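PDB 2WTB: peroxisomal fatty acid beta-oxidation multifunctional protein MFP2 from Arabidopsis thaliana, which catalyses the hydration of enoyl-CoA and the oxidation of 3-hydroxyacyl-CoA in peroxisomal fatty acid beta-oxidation, a pathway that serves seed germination. Local coordinates for residues A[17-22]-A[53-58]; A[527-532]-A[662-667]. All blocks are in the same frame, centred on the assembly; numbering follows the deposited sequence.

Contact 1: A[17-22]-A[53-58]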
ATOM      1  N   GLY A  17       9.422  25.114 -37.792  1.00 45.61           N
ATOM      2  CA  GLY A  17       9.152  23.835 -38.419  1.00 44.64           C
ATOM      3  C   GLY A  17       9.031  22.691 -37.435  1.00 55.89           C
ATOM      4  O   GLY A  17       8.793  21.549 -37.829  1.00 65.07           O
ATOM      5  N   VAL A  18       9.195  22.992 -36.150  1.00 53.61           N
ATOM      6  CA  VAL A  18       9.086  21.969 -35.116  1.00 54.80           C
ATOM      7  C   VAL A  18       7.632  21.733 -34.714  1.00 57.97           C
ATOM      8  O   VAL A  18       6.899  22.673 -34.401  1.00 49.65           O
ATOM      9  CB  VAL A  18       9.900  22.332 -33.858  1.00 43.81           C
ATOM     10  CG1 VAL A  18       9.881  21.175 -32.875  1.00 40.88           C
ATOM     11  CG2 VAL A  18      11.327  22.689 -34.233  1.00 41.66           C
ATOM     12  N   ALA A  19       7.220  20.470 -34.728  1.00 51.55           N
ATOM     13  CA  ALA A  19       5.872  20.102 -34.319  1.00 47.80           C
ATOM     14  C   ALA A  19       5.841  19.716 -32.842  1.00 54.33           C
ATOM     15  O   ALA A  19       6.500  18.763 -32.426  1.00 64.23           O
ATOM     16  CB  ALA A  19       5.347  18.961 -35.184  1.00 43.15           C
ATOM     17  N   VAL A  20       5.073  20.465 -32.056  1.00 51.18           N
ATOM     18  CA  VAL A  20       4.923  20.194 -30.631  1.00 45.98           C
ATOM     19  C   VAL A  20       3.620  19.453 -30.359  1.00 51.38           C
ATOM     20  O   VAL A  20       2.539  19.951 -30.671  1.00 68.85           O
ATOM     21  CB  VAL A  20       4.917  21.495 -29.811  1.00 48.88           C
ATOM     22  CG1 VAL A  20       4.843  21.185 -28.323  1.00 45.86           C
ATOM     23  CG2 VAL A  20       6.144  22.331 -30.133  1.00 54.55           C
ATOM     24  N   ILE A  21       3.727  18.265 -29.773  1.00 41.75           N
ATOM     25  CA  ILE A  21       2.561  17.450 -29.457  1.00 42.92           C
ATOM     26  C   ILE A  21       2.322  17.418 -27.954  1.00 54.85           C
ATOM     27  O   ILE A  21       3.180  16.966 -27.194  1.00 55.70           O
ATOM     28  CB  ILE A  21       2.742  16.006 -29.955  1.00 47.26           C
ATOM     29  CG1 ILE A  21       3.070  15.992 -31.447  1.00 47.29           C
ATOM     30  CG2 ILE A  21       1.501  15.173 -29.666  1.00 38.57           C
ATOM     31  CD1 ILE A  21       3.257  14.606 -32.000  1.00 45.25           C
ATOM     32  N   THR A  22       1.152  17.892 -27.529  1.00 51.33           N
ATOM     33  CA  THR A  22       0.810  17.919 -26.109  1.00 51.21           C
ATOM     34  C   THR A  22      -0.118  16.769 -25.735  1.00 57.74           C
ATOM     35  O   THR A  22      -1.187  16.605 -26.323  1.00 60.73           O
ATOM     36  CB  THR A  22       0.139  19.248 -25.698  1.00 53.17           C
ATOM     37  OG1 THR A  22       0.945  20.354 -26.125  1.00 47.03           O
ATOM     38  CG2 THR A  22      -0.041  19.310 -24.185  1.00 41.64           C
ATOM     39  N   LYS A  53      10.111  19.727 -39.563  1.00 61.97           N
ATOM     40  CA  LYS A  53      11.503  19.283 -39.566  1.00 56.26           C
ATOM     41  C   LYS A  53      11.763  18.251 -38.474  1.00 57.52           C
ATOM     42  O   LYS A  53      12.521  17.301 -38.668  1.00 61.98           O
ATOM     43  CB  LYS A  53      12.448  20.471 -39.375  1.00 49.05           C
ATOM     44  CG  LYS A  53      12.406  21.501 -40.489  1.00 55.94           C
ATOM     45  CD  LYS A  53      13.445  22.588 -40.256  1.00 56.47           C
ATOM     46  CE  LYS A  53      13.430  23.625 -41.363  1.00 55.67           C
ATOM     47  NZ  LYS A  53      14.428  24.698 -41.100  1.00 61.64           N
ATOM     48  N   ALA A  54      11.136  18.450 -37.322  1.00 54.55           N
ATOM     49  CA  ALA A  54      11.300  17.545 -36.193  1.00 44.67           C
ATOM     50  C   ALA A  54      10.047  17.556 -35.324  1.00 54.60           C
ATOM     51  O   ALA A  54       9.081  18.254 -35.627  1.00 63.95           O
ATOM     52  CB  ALA A  54      12.523  17.933 -35.376  1.00 35.49           C
ATOM     53  N   ILE A  55      10.067  16.780 -34.247  1.00 48.99           N
ATOM     54  CA  ILE A  55       8.917  16.678 -33.361  1.00 44.69           C
ATOM     55  C   ILE A  55       9.337  16.831 -31.905  1.00 49.39           C
ATOM     56  O   ILE A  55      10.416  16.396 -31.509  1.00 55.09           O
ATOM     57  CB  ILE A  55       8.182  15.327 -33.529  1.00 47.73           C
ATOM     58  CG1 ILE A  55       7.505  15.242 -34.899  1.00 55.17           C
ATOM     59  CG2 ILE A  55       7.161  15.124 -32.425  1.00 38.36           C
ATOM     60  CD1 ILE A  55       8.400  14.711 -35.996  1.00 61.98           C
ATOM     61  N   VAL A  56       8.480  17.465 -31.115  1.00 47.03           N
ATOM     62  CA  VAL A  56       8.685  17.547 -29.679  1.00 40.28           C
ATOM     63  C   VAL A  56       7.424  17.049 -28.988  1.00 39.26           C
ATOM     64  O   VAL A  56       6.316  17.311 -29.448  1.00 45.99           O
ATOM     65  CB  VAL A  56       9.007  18.986 -29.235  1.00 38.66           C
ATOM     66  CG1 VAL A  56       8.970  19.103 -27.718  1.00 32.41           C
ATOM     67  CG2 VAL A  56      10.366  19.410 -29.777  1.00 40.38           C
ATOM     68  N   ILE A  57       7.593  16.306 -27.900  1.00 34.73           N
ATOM     69  CA  ILE A  57       6.453  15.782 -27.162  1.00 37.38           C
ATOM     70  C   ILE A  57       6.465  16.281 -25.724  1.00 50.12           C
ATOM     71  O   ILE A  57       7.498  16.259 -25.053  1.00 42.52           O
ATOM     72  CB  ILE A  57       6.433  14.243 -27.147  1.00 37.90           C
ATOM     73  CG1 ILE A  57       6.535  13.678 -28.567  1.00 39.19           C
ATOM     74  CG2 ILE A  57       5.173  13.740 -26.444  1.00 35.34           C
ATOM     75  CD1 ILE A  57       6.481  12.150 -28.629  1.00 29.55           C
ATOM     76  N   THR A  58       5.310  16.735 -25.255  1.00 52.73           N
ATOM     77  CA  THR A  58       5.179  17.200 -23.883  1.00 46.22           C
ATOM     78  C   THR A  58       3.759  16.966 -23.387  1.00 40.71           C
ATOM     79  O   THR A  58       2.860  16.675 -24.175  1.00 41.58           O
ATOM     80  CB  THR A  58       5.542  18.692 -23.758  1.00 51.26           C
ATOM     81  OG1 THR A  58       5.433  19.101 -22.392  1.00 59.78           O
ATOM     82  CG2 THR A  58       4.619  19.537 -24.618  1.00 43.00           C
TER

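Contact 2: A[527-532]-A[662-667]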
ATOM      1  N   SER A 527       4.223 -18.505   7.176  1.00 88.22           N
ATOM      2  CA  SER A 527       5.180 -17.475   6.791  1.00 86.99           C
ATOM      3  C   SER A 527       5.517 -17.605   5.313  1.00 85.64           C
ATOM      4  O   SER A 527       5.923 -16.637   4.668  1.00 89.69           O
ATOM      5  CB  SER A 527       6.454 -17.570   7.632  1.00 95.64           C
ATOM      6  OG  SER A 527       6.209 -17.195   8.976  1.00103.37           O
ATOM      7  N   LYS A 528       5.345 -18.811   4.784  1.00 89.60           N
ATOM      8  CA  LYS A 528       5.590 -19.074   3.374  1.00 97.35           C
ATOM      9  C   LYS A 528       4.333 -18.771   2.578  1.00 88.17           C
ATOM     10  O   LYS A 528       4.396 -18.444   1.395  1.00 91.48           O
ATOM     11  CB  LYS A 528       6.017 -20.529   3.163  1.00107.52           C
ATOM     12  CG  LYS A 528       6.362 -20.873   1.722  1.00108.84           C
ATOM     13  CD  LYS A 528       7.060 -22.221   1.624  1.00109.58           C
ATOM     14  CE  LYS A 528       6.184 -23.340   2.159  1.00110.30           C
ATOM     15  NZ  LYS A 528       6.865 -24.662   2.083  1.00111.15           N
ATOM     16  N   PHE A 529       3.188 -18.882   3.243  1.00 91.21           N
ATOM     17  CA  PHE A 529       1.904 -18.575   2.625  1.00 89.76           C
ATOM     18  C   PHE A 529       1.872 -17.138   2.119  1.00 78.88           C
ATOM     19  O   PHE A 529       1.185 -16.830   1.149  1.00 64.48           O
ATOM     20  CB  PHE A 529       0.764 -18.810   3.619  1.00 84.65           C
ATOM     21  CG  PHE A 529      -0.579 -18.354   3.126  1.00 82.84           C
ATOM     22  CD1 PHE A 529      -1.157 -18.934   2.010  1.00 81.69           C
ATOM     23  CD2 PHE A 529      -1.270 -17.350   3.787  1.00 89.14           C
ATOM     24  CE1 PHE A 529      -2.398 -18.515   1.558  1.00 81.78           C
ATOM     25  CE2 PHE A 529      -2.510 -16.929   3.341  1.00 60.19           C
ATOM     26  CZ  PHE A 529      -3.073 -17.511   2.226  1.00 76.70           C
ATOM     27  N   GLY A 530       2.626 -16.264   2.777  1.00 73.88           N
ATOM     28  CA  GLY A 530       2.689 -14.869   2.382  1.00 79.67           C
ATOM     29  C   GLY A 530       2.785 -13.921   3.562  1.00 71.26           C
ATOM     30  O   GLY A 530       3.216 -12.778   3.417  1.00 73.13           O
ATOM     31  N   MET A 531       2.373 -14.396   4.733  1.00 67.15           N
ATOM     32  CA  MET A 531       2.489 -13.618   5.959  1.00 62.88           C
ATOM     33  C   MET A 531       3.953 -13.310   6.238  1.00 64.94           C
ATOM     34  O   MET A 531       4.834 -14.093   5.884  1.00 70.32           O
ATOM     35  CB  MET A 531       1.880 -14.380   7.137  1.00 66.90           C
ATOM     36  CG  MET A 531       0.370 -14.525   7.066  1.00 72.75           C
ATOM     37  SD  MET A 531      -0.466 -12.971   7.414  1.00 77.54           S
ATOM     38  CE  MET A 531      -2.106 -13.306   6.788  1.00171.71           C
ATOM     39  N   PRO A 532       4.218 -12.161   6.872  1.00 70.36           N
ATOM     40  CA  PRO A 532       5.588 -11.760   7.202  1.00 84.86           C
ATOM     41  C   PRO A 532       6.087 -12.508   8.430  1.00 91.44           C
ATOM     42  O   PRO A 532       7.243 -12.364   8.824  1.00 94.41           O
ATOM     43  CB  PRO A 532       5.448 -10.265   7.533  1.00 81.18           C
ATOM     44  CG  PRO A 532       4.046  -9.879   7.118  1.00 75.64           C
ATOM     45  CD  PRO A 532       3.242 -11.126   7.239  1.00 68.20           C
ATOM     46  N   MET A 662      -2.337  -6.639   9.025  1.00 85.84           N
ATOM     47  CA  MET A 662      -1.804  -7.938   9.420  1.00 87.30           C
ATOM     48  C   MET A 662      -0.952  -8.573   8.324  1.00 83.72           C
ATOM     49  O   MET A 662      -0.793  -9.793   8.278  1.00 79.92           O
ATOM     50  CB  MET A 662      -2.939  -8.877   9.828  1.00 85.35           C
ATOM     51  CG  MET A 662      -3.604  -8.503  11.141  1.00 80.03           C
ATOM     52  SD  MET A 662      -2.582  -8.905  12.571  1.00123.74           S
ATOM     53  CE  MET A 662      -3.653  -8.378  13.908  1.00115.16           C
ATOM     54  N   GLY A 663      -0.415  -7.736   7.442  1.00 78.96           N
ATOM     55  CA  GLY A 663       0.500  -8.183   6.408  1.00 77.59           C
ATOM     56  C   GLY A 663       0.018  -9.350   5.564  1.00 85.06           C
ATOM     57  O   GLY A 663       0.824 -10.161   5.109  1.00 91.71           O
ATOM     58  N   PHE A 664      -1.291  -9.443   5.354  1.00 76.64           N
ATOM     59  CA  PHE A 664      -1.840 -10.479   4.488  1.00 62.56           C
ATOM     60  C   PHE A 664      -1.346 -10.264   3.058  1.00 73.69           C
ATOM     61  O   PHE A 664      -1.332  -9.134   2.569  1.00 80.50           O
ATOM     62  CB  PHE A 664      -3.367 -10.473   4.535  1.00 57.43           C
ATOM     63  CG  PHE A 664      -4.000 -11.622   3.805  1.00 68.18           C
ATOM     64  CD1 PHE A 664      -4.338 -12.786   4.477  1.00 73.75           C
ATOM     65  CD2 PHE A 664      -4.258 -11.540   2.448  1.00 69.61           C
ATOM     66  CE1 PHE A 664      -4.918 -13.848   3.811  1.00 62.13           C
ATOM     67  CE2 PHE A 664      -4.839 -12.598   1.774  1.00 73.27           C
ATOM     68  CZ  PHE A 664      -5.169 -13.754   2.456  1.00 67.83           C
ATOM     69  N   PRO A 665      -0.939 -11.354   2.389  1.00 79.31           N
ATOM     70  CA  PRO A 665      -0.334 -11.346   1.050  1.00 81.06           C
ATOM     71  C   PRO A 665      -1.128 -10.527   0.037  1.00 78.62           C
ATOM     72  O   PRO A 665      -2.234 -10.922  -0.330  1.00 82.93           O
ATOM     73  CB  PRO A 665      -0.362 -12.822   0.647  1.00 82.23           C
ATOM     74  CG  PRO A 665      -0.341 -13.560   1.929  1.00 82.44           C
ATOM     75  CD  PRO A 665      -1.096 -12.721   2.915  1.00 78.07           C
ATOM     76  N   PRO A 666      -0.561  -9.401  -0.418  1.00 74.13           N
ATOM     77  CA  PRO A 666      -1.209  -8.512  -1.388  1.00 77.92           C
ATOM     78  C   PRO A 666      -1.563  -9.238  -2.683  1.00 74.82           C
ATOM     79  O   PRO A 666      -2.643  -9.020  -3.231  1.00 71.64           O
ATOM     80  CB  PRO A 666      -0.136  -7.451  -1.660  1.00 84.80           C
ATOM     81  CG  PRO A 666       0.731  -7.468  -0.450  1.00 81.84           C
ATOM     82  CD  PRO A 666       0.756  -8.894   0.004  1.00 76.48           C
ATOM     83  N   TYR A 667      -0.662 -10.090  -3.160  1.00 77.35           N
ATOM     84  CA  TYR A 667      -0.883 -10.828  -4.401  1.00 82.99           C
ATOM     85  C   TYR A 667      -2.048 -11.811  -4.296  1.00 81.52           C
ATOM     86  O   TYR A 667      -2.480 -12.380  -5.296  1.00 88.54           O
ATOM     87  CB  TYR A 667       0.396 -11.553  -4.839  1.00 81.49           C
ATOM     88  CG  TYR A 667       1.153 -12.201  -3.705  1.00 82.87           C
ATOM     89  CD1 TYR A 667       2.180 -11.528  -3.058  1.00 80.77           C
ATOM     90  CD2 TYR A 667       0.837 -13.484  -3.274  1.00 88.23           C
ATOM     91  CE1 TYR A 667       2.874 -12.114  -2.016  1.00 84.86           C
ATOM     92  CE2 TYR A 667       1.525 -14.078  -2.234  1.00 87.21           C
ATOM     93  CZ  TYR A 667       2.542 -13.389  -1.608  1.00 84.15           C
ATOM     94  OH  TYR A 667       3.229 -13.976  -0.572  1.00 71.76           O
TER

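Contact 1: A[17-22]-A[53-58]
Val18 and Val56 meet through their methyl tips: CG1 of Val18 lies 3.6 Å from CG2 of Val56, which sits opposite Val20 in the pairing. The torsion sets this up, since CG1 of Val18 is anti to the backbone N (chi1 -174°). On the same face Val20 makes a similar diagonal, with its CG1 at 4.1 Å from Thr58 CG2. Thr58 holds that methyl between its own N and carbonyl carbon because OG1 is anti to N (chi1 -179°). The other face slants the opposite way along the chain: Ile21 sends CD1 back to 4.0 Å from Ile55 CG2, while Ile55 CG1 passes the small methyl of Ala19 (CG1 to CB 4.3 Å).

Between the two faces the strands run parallel, their axes 4.6 Å apart at the closest and inclined by 22°. Ala19 and Ile21 each donate and accept, linking to Ala54, Val56 and Thr58; the shortest bond, Val56 N to Ala19 O, is 2.7 Å. At the entry, Lys53 N reaches Gly17 O at 2.8 Å from above the carbonyl plane.

The two strands are the beta elements of a beta-alpha-beta unit whose connecting helix is 33-46, within the crotonase-type region. Ile21, Ile55 and Ile57 press on that helix, whereas Val18, Val20 and Val56 lie against helix 193-205. Val20 and Thr22 bond outward to strand 8-13, and Ile55 and Ile57 bond to Val106 of strand 105-109, which places both strands inside the sheet.

Contact 2: A[527-532]-A[662-667]
Phe529 and Phe664 form an offset edge-to-face pair, the edge of Phe529 directed at the face of Phe664. Their planes stand at 75° with centroids 5.9 Å apart, and the nearest atoms are Phe529 CE2 and Phe664 CE1 at 3.9 Å. Phe529 also meets Trp674 edge-to-face, and Phe632 of helix 624-644 adds a further ring.

Met531 combines apolar and sulfur contacts. Its chain bends at chi2 (-73°), which brings SD to 3.3 Å from the carbonyl O of Met662 and carries CE to 3.3 Å from Phe664 CD1, a tight approach; CE also lies near Pro665 CD. An alanine here would probably open a gap beside the Phe664 ring and leave that ring freer to shift.

Both segments carry the chain out of a helix, leaving helical geometry at a glycine of positive phi: Gly530 after helix 519-529, in the largely helical C-terminal part of the dehydrogenase region, and Gly663 after helix 651-662. The contact thus brings two helix exits together.

Backbone-to-side-chain packing joins the exits. Pro665 CG rests 3.3 Å from Gly530 CA, and a beta carbon modelled on Gly530 would collide with it, while phi of 143° already suits only a residue without one. Tyr667 brings its OH to 3.1 Å from Gly530 CA, with Pro665 CB over one face of its ring. Pro532 CD lies 3.4 Å from Gly663 O.

No hydrogen bond spans the two segments; among their polar atoms, Phe529 O is instead bonded by Arg668 NH2.

Contact 1 and contact 2 belong to different parts of one chain and do not touch: their centres lie about 48 Å apart and their nearest atoms about 33 Å. They follow in series, residues 17-22 and 53-58 closing before 527-532 opens. Contact 1 is paired strands within the hydratase/isomerase region, where the side chain of Ile57 is about 11 Å from that of Glu119, a predicted active-site residue. Contact 2 joins helix ends and loops, its first segment in the C-terminal dehydrogenase region, and lies away from the annotated sites. It is also the more central, its centre about 13 Å from the centre of the chain, against about 38 Å for that of contact 1.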